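Local atomic coordinates of 5,10-methylenetetrahydrofolate dehydrogenase (Bombyx mori, PDB entry 5ZF1), a protein that catalyses the oxidation of 5,10-methylenetetrahydrofolate in folate-dependent one-carbon metabolism, probably with NADP+ as the electron acceptor. Residues K15-K19 / A56-V60; K21-W25 / F290-Q294; K117-G121 / L285-T289. The contacts are given in a common frame with arbitrary orientation. Residues are numbered along the deposited sequence.

Contact 1: K15-K19 / A56-V60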
ATOM      1  N   LYS B  15      -1.913   2.259  28.073  1.00 27.58           N
ATOM      2  CA  LYS B  15      -3.273   2.472  28.564  1.00 23.75           C
ATOM      3  C   LYS B  15      -3.302   3.497  29.692  1.00 29.75           C
ATOM      4  O   LYS B  15      -4.257   4.272  29.799  1.00 28.41           O
ATOM      5  CB  LYS B  15      -3.883   1.149  29.013  1.00 27.25           C
ATOM      6  CG  LYS B  15      -4.405   0.302  27.850  1.00 26.61           C
ATOM      7  CD  LYS B  15      -5.009  -1.013  28.313  1.00 24.95           C
ATOM      8  CE  LYS B  15      -3.936  -1.971  28.822  1.00 27.59           C
ATOM      9  NZ  LYS B  15      -4.490  -3.343  28.988  1.00 33.53           N
ATOM     10  N   LYS B  16      -2.254   3.541  30.516  1.00 28.04           N
ATOM     11  CA  LYS B  16      -2.184   4.563  31.560  1.00 29.54           C
ATOM     12  C   LYS B  16      -2.033   5.953  30.963  1.00 36.00           C
ATOM     13  O   LYS B  16      -2.676   6.903  31.425  1.00 34.58           O
ATOM     14  CB  LYS B  16      -1.034   4.265  32.517  1.00 32.86           C
ATOM     15  CG  LYS B  16      -1.228   3.004  33.342  1.00 40.23           C
ATOM     16  CD  LYS B  16      -0.121   2.863  34.379  1.00 48.28           C
ATOM     17  CE  LYS B  16      -0.207   1.535  35.115  1.00 54.92           C
ATOM     18  NZ  LYS B  16       0.862   1.419  36.152  1.00 62.66           N
ATOM     19  N   GLU B  17      -1.182   6.094  29.936  1.00 31.63           N
ATOM     20  CA  GLU B  17      -1.047   7.383  29.265  1.00 30.75           C
ATOM     21  C   GLU B  17      -2.353   7.798  28.612  1.00 31.27           C
ATOM     22  O   GLU B  17      -2.776   8.950  28.730  1.00 33.59           O
ATOM     23  CB  GLU B  17       0.070   7.327  28.219  1.00 31.73           C
ATOM     24  CG  GLU B  17       1.455   7.156  28.791  1.00 34.97           C
ATOM     25  CD  GLU B  17       2.484   6.837  27.723  1.00 44.53           C
ATOM     26  OE1 GLU B  17       2.168   6.971  26.518  1.00 39.97           O
ATOM     27  OE2 GLU B  17       3.612   6.453  28.093  1.00 44.57           O
ATOM     28  N   LEU B  18      -3.005   6.865  27.914  1.00 26.89           N
ATOM     29  CA  LEU B  18      -4.264   7.180  27.256  1.00 26.67           C
ATOM     30  C   LEU B  18      -5.311   7.644  28.260  1.00 27.89           C
ATOM     31  O   LEU B  18      -6.070   8.580  27.986  1.00 27.20           O
ATOM     32  CB  LEU B  18      -4.768   5.954  26.499  1.00 23.74           C
ATOM     33  CG  LEU B  18      -4.180   5.766  25.112  1.00 31.34           C
ATOM     34  CD1 LEU B  18      -4.480   4.361  24.636  1.00 29.82           C
ATOM     35  CD2 LEU B  18      -4.772   6.802  24.169  1.00 31.82           C
ATOM     36  N   LYS B  19      -5.380   6.985  29.416  1.00 25.93           N
ATOM     37  CA  LYS B  19      -6.324   7.409  30.451  1.00 27.85           C
ATOM     38  C   LYS B  19      -6.160   8.890  30.763  1.00 28.91           C
ATOM     39  O   LYS B  19      -7.141   9.642  30.815  1.00 27.49           O
ATOM     40  CB  LYS B  19      -6.125   6.576  31.715  1.00 30.97           C
ATOM     41  CG  LYS B  19      -7.110   6.909  32.839  1.00 32.35           C
ATOM     42  CD  LYS B  19      -7.044   5.866  33.941  1.00 33.59           C
ATOM     43  CE  LYS B  19      -7.955   6.235  35.110  1.00 39.74           C
ATOM     44  NZ  LYS B  19      -8.669   5.057  35.687  1.00 52.34           N
ATOM     45  N   ALA B  56     -10.533  -2.852  28.329  1.00 30.15           N
ATOM     46  CA  ALA B  56      -9.561  -1.781  28.149  1.00 28.29           C
ATOM     47  C   ALA B  56     -10.248  -0.433  27.962  1.00 25.66           C
ATOM     48  O   ALA B  56      -9.723   0.596  28.408  1.00 28.05           O
ATOM     49  CB  ALA B  56      -8.635  -2.084  26.969  1.00 29.69           C
ATOM     50  N   ALA B  57     -11.414  -0.413  27.312  1.00 24.55           N
ATOM     51  CA  ALA B  57     -12.156   0.837  27.185  1.00 30.13           C
ATOM     52  C   ALA B  57     -12.512   1.389  28.559  1.00 30.87           C
ATOM     53  O   ALA B  57     -12.292   2.570  28.845  1.00 28.13           O
ATOM     54  CB  ALA B  57     -13.415   0.624  26.347  1.00 26.24           C
ATOM     55  N   LYS B  58     -13.065   0.538  29.425  1.00 31.92           N
ATOM     56  CA  LYS B  58     -13.376   0.968  30.786  1.00 30.33           C
ATOM     57  C   LYS B  58     -12.148   1.539  31.475  1.00 33.36           C
ATOM     58  O   LYS B  58     -12.219   2.590  32.124  1.00 31.30           O
ATOM     59  CB  LYS B  58     -13.938  -0.208  31.585  1.00 37.16           C
ATOM     60  CG  LYS B  58     -15.453  -0.272  31.623  1.00 50.60           C
ATOM     61  CD  LYS B  58     -15.942  -1.101  32.802  1.00 50.35           C
ATOM     62  CE  LYS B  58     -15.618  -0.440  34.127  1.00 50.50           C
ATOM     63  NZ  LYS B  58     -16.674  -0.699  35.149  1.00 52.23           N
ATOM     64  N   PHE B  59     -10.998   0.879  31.307  1.00 31.95           N
ATOM     65  CA  PHE B  59      -9.789   1.318  31.986  1.00 29.75           C
ATOM     66  C   PHE B  59      -9.390   2.728  31.572  1.00 32.57           C
ATOM     67  O   PHE B  59      -9.030   3.545  32.422  1.00 30.82           O
ATOM     68  CB  PHE B  59      -8.643   0.337  31.719  1.00 34.75           C
ATOM     69  CG  PHE B  59      -7.378   0.666  32.460  1.00 35.63           C
ATOM     70  CD1 PHE B  59      -6.448   1.545  31.927  1.00 31.06           C
ATOM     71  CD2 PHE B  59      -7.116   0.091  33.696  1.00 40.64           C
ATOM     72  CE1 PHE B  59      -5.287   1.849  32.597  1.00 39.63           C
ATOM     73  CE2 PHE B  59      -5.952   0.390  34.377  1.00 49.23           C
ATOM     74  CZ  PHE B  59      -5.037   1.272  33.829  1.00 48.83           C
ATOM     75  N   VAL B  60      -9.442   3.038  30.271  1.00 26.60           N
ATOM     76  CA  VAL B  60      -8.944   4.324  29.788  1.00 24.64           C
ATOM     77  C   VAL B  60     -10.001   5.418  29.752  1.00 22.64           C
ATOM     78  O   VAL B  60      -9.657   6.583  29.509  1.00 26.42           O
ATOM     79  CB  VAL B  60      -8.314   4.193  28.383  1.00 26.51           C
ATOM     80  CG1 VAL B  60      -7.133   3.244  28.435  1.00 29.96           C
ATOM     81  CG2 VAL B  60      -9.358   3.727  27.365  1.00 24.65           C
TER
HETATM   82  O   HOH W   1      -9.738   8.885  30.858  1.00 30.62           O
HETATM   83  O   HOH W   2     -10.921   4.477  34.842  1.00 47.68           O
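Phe-59, Val-60 and Lys-15 supply most of the 352 Å² buried where residues 15-19 meet residues 56-60. The two helical segments are inclined at 50°, with a closest axis approach of 9.3 Å. At their nearest point the CA atoms of Lys-19 and Val-60 are 4.1 Å apart, close enough for backbone to touch backbone: Lys-19 CA lies 3.6 Å from Val-60 O, and the angle of 170° at the hydrogen fits a CA-H...O contact. Val-60 also presses its CG1 to 3.3 Å from Lys-15 O, a carbonyl already engaged by its own helix through Lys-19 N at 3.0 Å. The same methyl lies 4.1 Å from Leu-18 CB. Phe-59 presents the edge of its ring to the first helix, its CE1 being 3.8 Å from Lys-15 O and 4.0 Å from Lys-16 N. The aliphatic part of Lys-15 runs beside it, with CB 3.9 Å from Phe-59 CD1 and CD 4.0 Å from Ala-56 CB. Lys-19 NZ sits almost on the ring normal of Phe-59, but at 5.4 Å from the centroid the cation-pi attraction is weak at best. Solvent joins the polar margin: water 1 donates to Lys-19 O and Val-60 O, both at 2.7 Å, while water 2 links Lys-19 NZ to Phe-59 O. Helix 44-60 connects strands 34-40 and 63-69 of a parallel sheet, so the contact packs helix 7-26 against the end of the helix in a beta-alpha-beta crossover of the catalytic domain.

Contact 2: K21-W25 / F290-Q294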
ATOM      1  N   LYS B  21      -4.546  11.241  28.850  1.00 27.01           N
ATOM      2  CA  LYS B  21      -4.754  12.112  27.701  1.00 25.31           C
ATOM      3  C   LYS B  21      -6.233  12.286  27.382  1.00 23.97           C
ATOM      4  O   LYS B  21      -6.657  13.377  26.980  1.00 25.18           O
ATOM      5  CB  LYS B  21      -3.997  11.569  26.487  1.00 28.88           C
ATOM      6  CG  LYS B  21      -2.494  11.681  26.642  1.00 32.71           C
ATOM      7  CD  LYS B  21      -1.765  11.201  25.400  1.00 40.25           C
ATOM      8  CE  LYS B  21      -0.254  11.261  25.597  1.00 44.37           C
ATOM      9  NZ  LYS B  21       0.477  10.782  24.391  1.00 55.52           N
ATOM     10  N   ILE B  22      -7.020  11.214  27.524  1.00 23.92           N
ATOM     11  CA  ILE B  22      -8.454  11.276  27.269  1.00 24.38           C
ATOM     12  C   ILE B  22      -9.130  12.190  28.283  1.00 24.36           C
ATOM     13  O   ILE B  22      -9.990  13.005  27.926  1.00 28.39           O
ATOM     14  CB  ILE B  22      -9.057   9.859  27.298  1.00 24.92           C
ATOM     15  CG1 ILE B  22      -8.565   9.032  26.094  1.00 26.97           C
ATOM     16  CG2 ILE B  22     -10.579   9.919  27.291  1.00 28.34           C
ATOM     17  CD1 ILE B  22      -8.966   7.529  26.150  1.00 23.21           C
ATOM     18  N   ALA B  23      -8.747  12.077  29.553  1.00 27.48           N
ATOM     19  CA  ALA B  23      -9.340  12.937  30.575  1.00 29.43           C
ATOM     20  C   ALA B  23      -9.055  14.407  30.297  1.00 34.15           C
ATOM     21  O   ALA B  23      -9.948  15.253  30.412  1.00 34.06           O
ATOM     22  CB  ALA B  23      -8.835  12.538  31.962  1.00 27.52           C
ATOM     23  N   GLN B  24      -7.819  14.728  29.899  1.00 31.08           N
ATOM     24  CA  GLN B  24      -7.471  16.106  29.561  1.00 33.50           C
ATOM     25  C   GLN B  24      -8.326  16.636  28.411  1.00 33.25           C
ATOM     26  O   GLN B  24      -8.818  17.770  28.459  1.00 32.37           O
ATOM     27  CB  GLN B  24      -5.984  16.188  29.212  1.00 30.14           C
ATOM     28  CG  GLN B  24      -5.452  17.599  29.060  1.00 36.70           C
ATOM     29  CD  GLN B  24      -6.035  18.560  30.079  1.00 49.43           C
ATOM     30  OE1 GLN B  24      -5.973  18.318  31.286  1.00 50.72           O
ATOM     31  NE2 GLN B  24      -6.620  19.651  29.597  1.00 52.48           N
ATOM     32  N   TRP B  25      -8.510  15.828  27.360  1.00 30.64           N
ATOM     33  CA  TRP B  25      -9.300  16.254  26.208  1.00 27.96           C
ATOM     34  C   TRP B  25     -10.782  16.363  26.562  1.00 31.42           C
ATOM     35  O   TRP B  25     -11.482  17.268  26.083  1.00 33.21           O
ATOM     36  CB  TRP B  25      -9.081  15.269  25.048  1.00 29.77           C
ATOM     37  CG  TRP B  25      -9.948  15.465  23.842  1.00 28.81           C
ATOM     38  CD1 TRP B  25      -9.749  16.349  22.825  1.00 26.42           C
ATOM     39  CD2 TRP B  25     -11.118  14.712  23.494  1.00 25.87           C
ATOM     40  NE1 TRP B  25     -10.740  16.224  21.886  1.00 29.54           N
ATOM     41  CE2 TRP B  25     -11.589  15.219  22.267  1.00 29.31           C
ATOM     42  CE3 TRP B  25     -11.815  13.660  24.103  1.00 22.93           C
ATOM     43  CZ2 TRP B  25     -12.723  14.710  21.631  1.00 25.83           C
ATOM     44  CZ3 TRP B  25     -12.945  13.158  23.471  1.00 28.39           C
ATOM     45  CH2 TRP B  25     -13.393  13.695  22.254  1.00 27.29           C
ATOM     46  N   PHE B 290      -9.817   7.093  20.414  1.00 22.32           N
ATOM     47  CA  PHE B 290      -9.507   8.442  20.872  1.00 23.55           C
ATOM     48  C   PHE B 290      -9.112   9.341  19.705  1.00 29.73           C
ATOM     49  O   PHE B 290      -9.566  10.488  19.615  1.00 27.21           O
ATOM     50  CB  PHE B 290      -8.399   8.370  21.922  1.00 23.81           C
ATOM     51  CG  PHE B 290      -8.021   9.704  22.519  1.00 22.08           C
ATOM     52  CD1 PHE B 290      -8.967  10.713  22.672  1.00 24.76           C
ATOM     53  CD2 PHE B 290      -6.715   9.943  22.930  1.00 26.82           C
ATOM     54  CE1 PHE B 290      -8.608  11.926  23.212  1.00 24.62           C
ATOM     55  CE2 PHE B 290      -6.360  11.154  23.476  1.00 26.81           C
ATOM     56  CZ  PHE B 290      -7.305  12.145  23.622  1.00 32.15           C
ATOM     57  N   GLN B 291      -8.268   8.836  18.794  1.00 25.87           N
ATOM     58  CA  GLN B 291      -7.908   9.613  17.609  1.00 23.45           C
ATOM     59  C   GLN B 291      -9.139   9.979  16.789  1.00 21.79           C
ATOM     60  O   GLN B 291      -9.266  11.117  16.326  1.00 27.33           O
ATOM     61  CB  GLN B 291      -6.914   8.823  16.752  1.00 25.90           C
ATOM     62  CG  GLN B 291      -6.423   9.533  15.501  1.00 27.23           C
ATOM     63  CD  GLN B 291      -5.859   8.542  14.482  1.00 31.92           C
ATOM     64  OE1 GLN B 291      -5.274   7.533  14.858  1.00 35.39           O
ATOM     65  NE2 GLN B 291      -6.007   8.846  13.201  1.00 34.03           N
ATOM     66  N   ALA B 292     -10.044   9.023  16.575  1.00 22.25           N
ATOM     67  CA  ALA B 292     -11.239   9.307  15.786  1.00 22.90           C
ATOM     68  C   ALA B 292     -12.122  10.338  16.479  1.00 28.98           C
ATOM     69  O   ALA B 292     -12.617  11.275  15.838  1.00 27.59           O
ATOM     70  CB  ALA B 292     -12.019   8.024  15.519  1.00 22.87           C
ATOM     71  N   ALA B 293     -12.327  10.187  17.788  1.00 25.52           N
ATOM     72  CA  ALA B 293     -13.169  11.139  18.510  1.00 26.50           C
ATOM     73  C   ALA B 293     -12.612  12.550  18.415  1.00 28.91           C
ATOM     74  O   ALA B 293     -13.374  13.516  18.293  1.00 29.12           O
ATOM     75  CB  ALA B 293     -13.316  10.717  19.977  1.00 25.18           C
ATOM     76  N   GLN B 294     -11.283  12.694  18.461  1.00 26.55           N
ATOM     77  CA  GLN B 294     -10.704  14.029  18.342  1.00 29.30           C
ATOM     78  C   GLN B 294     -10.905  14.594  16.945  1.00 32.48           C
ATOM     79  O   GLN B 294     -11.255  15.769  16.789  1.00 30.11           O
ATOM     80  CB  GLN B 294      -9.220  14.000  18.678  1.00 29.82           C
ATOM     81  CG  GLN B 294      -8.891  13.529  20.074  1.00 28.45           C
ATOM     82  CD  GLN B 294      -7.405  13.540  20.307  1.00 28.57           C
ATOM     83  OE1 GLN B 294      -6.787  14.601  20.380  1.00 36.78           O
ATOM     84  NE2 GLN B 294      -6.809  12.359  20.376  1.00 32.13           N
TER
HETATM   85  O   HOH W   3     -10.181  17.325  19.356  1.00 38.99           O
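This is an aromatic-centred packing of two nearly parallel helices, joining helix 7-26 near its C-terminal end to the long C-terminal helix 277-298. The axes diverge by only 15° and come no closer than 11.6 Å, a wide spacing bridged by the rings of Phe-290 and Trp-25. Phe-290 directs its edge toward the face of Trp-25 in an offset edge-to-face pair: the Phe-290 ring and the five-membered ring of Trp-25 have centroids 5.5 Å apart and planes at 70°. Over a face of Phe-290 lies Ile-22, whose CG1 is 3.7 Å from the centroid and 11° off the normal, a CH-pi contact. Lys-21 lends its backbone here, its O being 3.6 Å from Phe-290 CZ. In sequence, helix 277-298 follows the strands of the parallel Rossmann-type sheet of the NAD(P)-binding domain, yet it packs here on the first long helix of the chain, so the contact ties the C-terminal end of the protein to the catalytic domain. Pro-33 touches Ile-22, Trp-25 and Ala-293 as well. The indole reaches across to Ala-293, with Trp-25 CH2 3.7 Å from Ala-293 CB, and Gln-294 CG stands 3.9 Å from the centroid of the five-membered ring, 17° off its normal. Water 3 accepts from Trp-25 NE1 at 2.8 Å and donates to Gln-294 O at 3.2 Å.

Contact 3: K117-G121 / L285-T289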
ATOM      1  N   LYS B 117     -15.035   6.742  11.361  1.00 22.21           N
ATOM      2  CA  LYS B 117     -15.329   5.921  12.537  1.00 24.19           C
ATOM      3  C   LYS B 117     -14.719   4.523  12.436  1.00 25.38           C
ATOM      4  O   LYS B 117     -15.035   3.654  13.248  1.00 21.58           O
ATOM      5  CB  LYS B 117     -16.844   5.806  12.745  1.00 26.36           C
ATOM      6  CG  LYS B 117     -17.596   7.134  12.735  1.00 24.14           C
ATOM      7  CD  LYS B 117     -19.075   6.915  13.077  1.00 26.82           C
ATOM      8  CE  LYS B 117     -19.852   8.218  13.073  1.00 29.11           C
ATOM      9  NZ  LYS B 117     -21.146   8.076  13.833  1.00 29.26           N
ATOM     10  N   ASP B 118     -13.846   4.285  11.454  1.00 25.28           N
ATOM     11  CA  ASP B 118     -13.361   2.937  11.154  1.00 23.79           C
ATOM     12  C   ASP B 118     -12.143   2.635  12.026  1.00 20.31           C
ATOM     13  O   ASP B 118     -10.992   2.761  11.614  1.00 20.76           O
ATOM     14  CB  ASP B 118     -13.047   2.839   9.665  1.00 24.67           C
ATOM     15  CG  ASP B 118     -12.336   1.555   9.282  1.00 22.32           C
ATOM     16  OD1 ASP B 118     -12.636   0.493   9.874  1.00 24.31           O
ATOM     17  OD2 ASP B 118     -11.487   1.630   8.349  1.00 23.83           O
ATOM     18  N   ILE B 119     -12.414   2.188  13.258  1.00 21.24           N
ATOM     19  CA  ILE B 119     -11.349   2.035  14.248  1.00 21.69           C
ATOM     20  C   ILE B 119     -10.340   0.966  13.839  1.00 20.07           C
ATOM     21  O   ILE B 119      -9.161   1.062  14.194  1.00 23.19           O
ATOM     22  CB  ILE B 119     -11.980   1.728  15.621  1.00 25.89           C
ATOM     23  CG1 ILE B 119     -12.951   2.838  15.985  1.00 23.61           C
ATOM     24  CG2 ILE B 119     -10.918   1.518  16.692  1.00 27.03           C
ATOM     25  CD1 ILE B 119     -12.354   4.203  15.901  1.00 22.63           C
ATOM     26  N   ASP B 120     -10.774  -0.060  13.098  1.00 21.04           N
ATOM     27  CA  ASP B 120      -9.858  -1.091  12.624  1.00 21.44           C
ATOM     28  C   ASP B 120      -9.003  -0.626  11.458  1.00 22.94           C
ATOM     29  O   ASP B 120      -8.011  -1.299  11.132  1.00 24.84           O
ATOM     30  CB  ASP B 120     -10.627  -2.337  12.177  1.00 23.39           C
ATOM     31  CG  ASP B 120     -10.691  -3.411  13.250  1.00 31.65           C
ATOM     32  OD1 ASP B 120      -9.689  -3.633  13.963  1.00 28.27           O
ATOM     33  OD2 ASP B 120     -11.759  -4.043  13.367  1.00 31.15           O
ATOM     34  N   GLY B 121      -9.373   0.479  10.816  1.00 21.90           N
ATOM     35  CA  GLY B 121      -8.595   0.994   9.702  1.00 20.59           C
ATOM     36  C   GLY B 121      -8.623   0.125   8.472  1.00 19.42           C
ATOM     37  O   GLY B 121      -7.707   0.202   7.649  1.00 20.69           O
ATOM     38  N   LEU B 285      -6.259  -0.174  19.515  1.00 20.45           N
ATOM     39  CA  LEU B 285      -7.658   0.092  19.187  1.00 19.67           C
ATOM     40  C   LEU B 285      -8.196   1.251  20.017  1.00 22.31           C
ATOM     41  O   LEU B 285      -8.995   2.058  19.528  1.00 21.23           O
ATOM     42  CB  LEU B 285      -8.526  -1.145  19.428  1.00 23.41           C
ATOM     43  CG  LEU B 285      -8.429  -2.315  18.448  1.00 30.74           C
ATOM     44  CD1 LEU B 285      -9.224  -3.505  18.966  1.00 33.90           C
ATOM     45  CD2 LEU B 285      -8.905  -1.882  17.059  1.00 25.07           C
ATOM     46  N   MET B 286      -7.785   1.330  21.282  1.00 23.43           N
ATOM     47  CA  MET B 286      -8.215   2.442  22.130  1.00 21.82           C
ATOM     48  C   MET B 286      -7.606   3.753  21.658  1.00 20.74           C
ATOM     49  O   MET B 286      -8.288   4.791  21.619  1.00 23.73           O
ATOM     50  CB  MET B 286      -7.839   2.150  23.587  1.00 21.47           C
ATOM     51  CG  MET B 286      -8.542   0.926  24.153  1.00 23.26           C
ATOM     52  SD  MET B 286     -10.336   0.962  23.958  1.00 28.98           S
ATOM     53  CE  MET B 286     -10.621  -0.564  23.058  1.00 30.49           C
ATOM     54  N   HIS B 287      -6.321   3.723  21.290  1.00 19.46           N
ATOM     55  CA  HIS B 287      -5.697   4.881  20.666  1.00 20.14           C
ATOM     56  C   HIS B 287      -6.492   5.346  19.452  1.00 17.96           C
ATOM     57  O   HIS B 287      -6.725   6.550  19.262  1.00 20.30           O
ATOM     58  CB  HIS B 287      -4.256   4.543  20.270  1.00 23.85           C
ATOM     59  CG  HIS B 287      -3.628   5.560  19.370  1.00 27.43           C
ATOM     60  ND1 HIS B 287      -3.691   5.477  17.995  1.00 31.11           N
ATOM     61  CD2 HIS B 287      -2.975   6.712  19.649  1.00 27.47           C
ATOM     62  CE1 HIS B 287      -3.064   6.514  17.467  1.00 28.11           C
ATOM     63  NE2 HIS B 287      -2.625   7.280  18.448  1.00 34.44           N
ATOM     64  N   ASN B 288      -6.880   4.402  18.589  1.00 21.58           N
ATOM     65  CA  ASN B 288      -7.599   4.759  17.373  1.00 24.10           C
ATOM     66  C   ASN B 288      -8.971   5.344  17.677  1.00 23.09           C
ATOM     67  O   ASN B 288      -9.424   6.250  16.970  1.00 23.67           O
ATOM     68  CB  ASN B 288      -7.760   3.532  16.471  1.00 20.32           C
ATOM     69  CG  ASN B 288      -6.482   3.153  15.764  1.00 21.10           C
ATOM     70  OD1 ASN B 288      -5.466   3.824  15.906  1.00 19.69           O
ATOM     71  ND2 ASN B 288      -6.544   2.090  14.951  1.00 22.26           N
ATOM     72  N   THR B 289      -9.638   4.856  18.727  1.00 23.39           N
ATOM     73  CA  THR B 289     -10.947   5.399  19.084  1.00 22.01           C
ATOM     74  C   THR B 289     -10.824   6.837  19.579  1.00 22.29           C
ATOM     75  O   THR B 289     -11.609   7.709  19.184  1.00 22.27           O
ATOM     76  CB  THR B 289     -11.608   4.502  20.144  1.00 22.62           C
ATOM     77  OG1 THR B 289     -11.739   3.168  19.639  1.00 23.31           O
ATOM     78  CG2 THR B 289     -13.006   5.013  20.509  1.00 24.95           C
TER
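Residues 117-121 are irregular, with Asp-118 at the centre of an inverse gamma turn and a type I beta turn running from Asp-118 to Gly-121, closed by Gly-121 N to Asp-118 O at 2.9 Å. Gly-121 ends it with a positive phi of 68°. Residues 285-289 are helical (Thr-289 N to Leu-285 O, 3.0 Å), and the approach is tightest between Ile-119 CA and Asn-288 CA, 5.6 Å apart. Ile-119 contributes 108 of the 232 Å² buried. Its CG2 lies 3.5 Å from Leu-285 O and likewise 3.5 Å from Thr-289 OG1, 3.8 Å from Asn-288 CB and 4.0 Å from Leu-285 CD2. Leu-285 CD2 is also 3.6 Å from Asp-120 OD1. Thr-289 OG1 spends its proton on Leu-285 O at 3.0 Å, within the helix. One direct hydrogen bond joins the segments: Asn-288 ND2 donates to Ile-119 O at 2.9 Å, with an angle of 159°. Asn-288 ND2 has a second, stronger partner in Val-138 O, and His-287 ND1 donates to Asn-288 OD1 at 3.2 Å. A single buried carboxamide thus serves backbone carbonyls of two separate loops, Ile-119 O and Val-138 O, and holds both to the C-terminal helix.

How the contacts relate
The three contacts form one continuous packed region, their centres 11 Å (1 and 2), 14 Å (1 and 3) and 12 Å (2 and 3) apart. Contacts 1 and 2 share helix 7-26, and contacts 2 and 3 share helix 277-298. Packing joins them directly: Leu-18 CD2 is 3.9 Å from Phe-290 CD2, Ala-57 CA is 3.7 Å from Met-286 SD, and Ala-292 CB is 3.9 Å from Ile-119 CD1. Along the chain contact 1 closes before contact 3 opens, contact 3 nests within contact 2, and contacts 1 and 2 interleave. The C-terminal helix thus packs against helices 7-26 and 44-60 and the 117-121 turn, securing the chain's end to its N-terminal catalytic part.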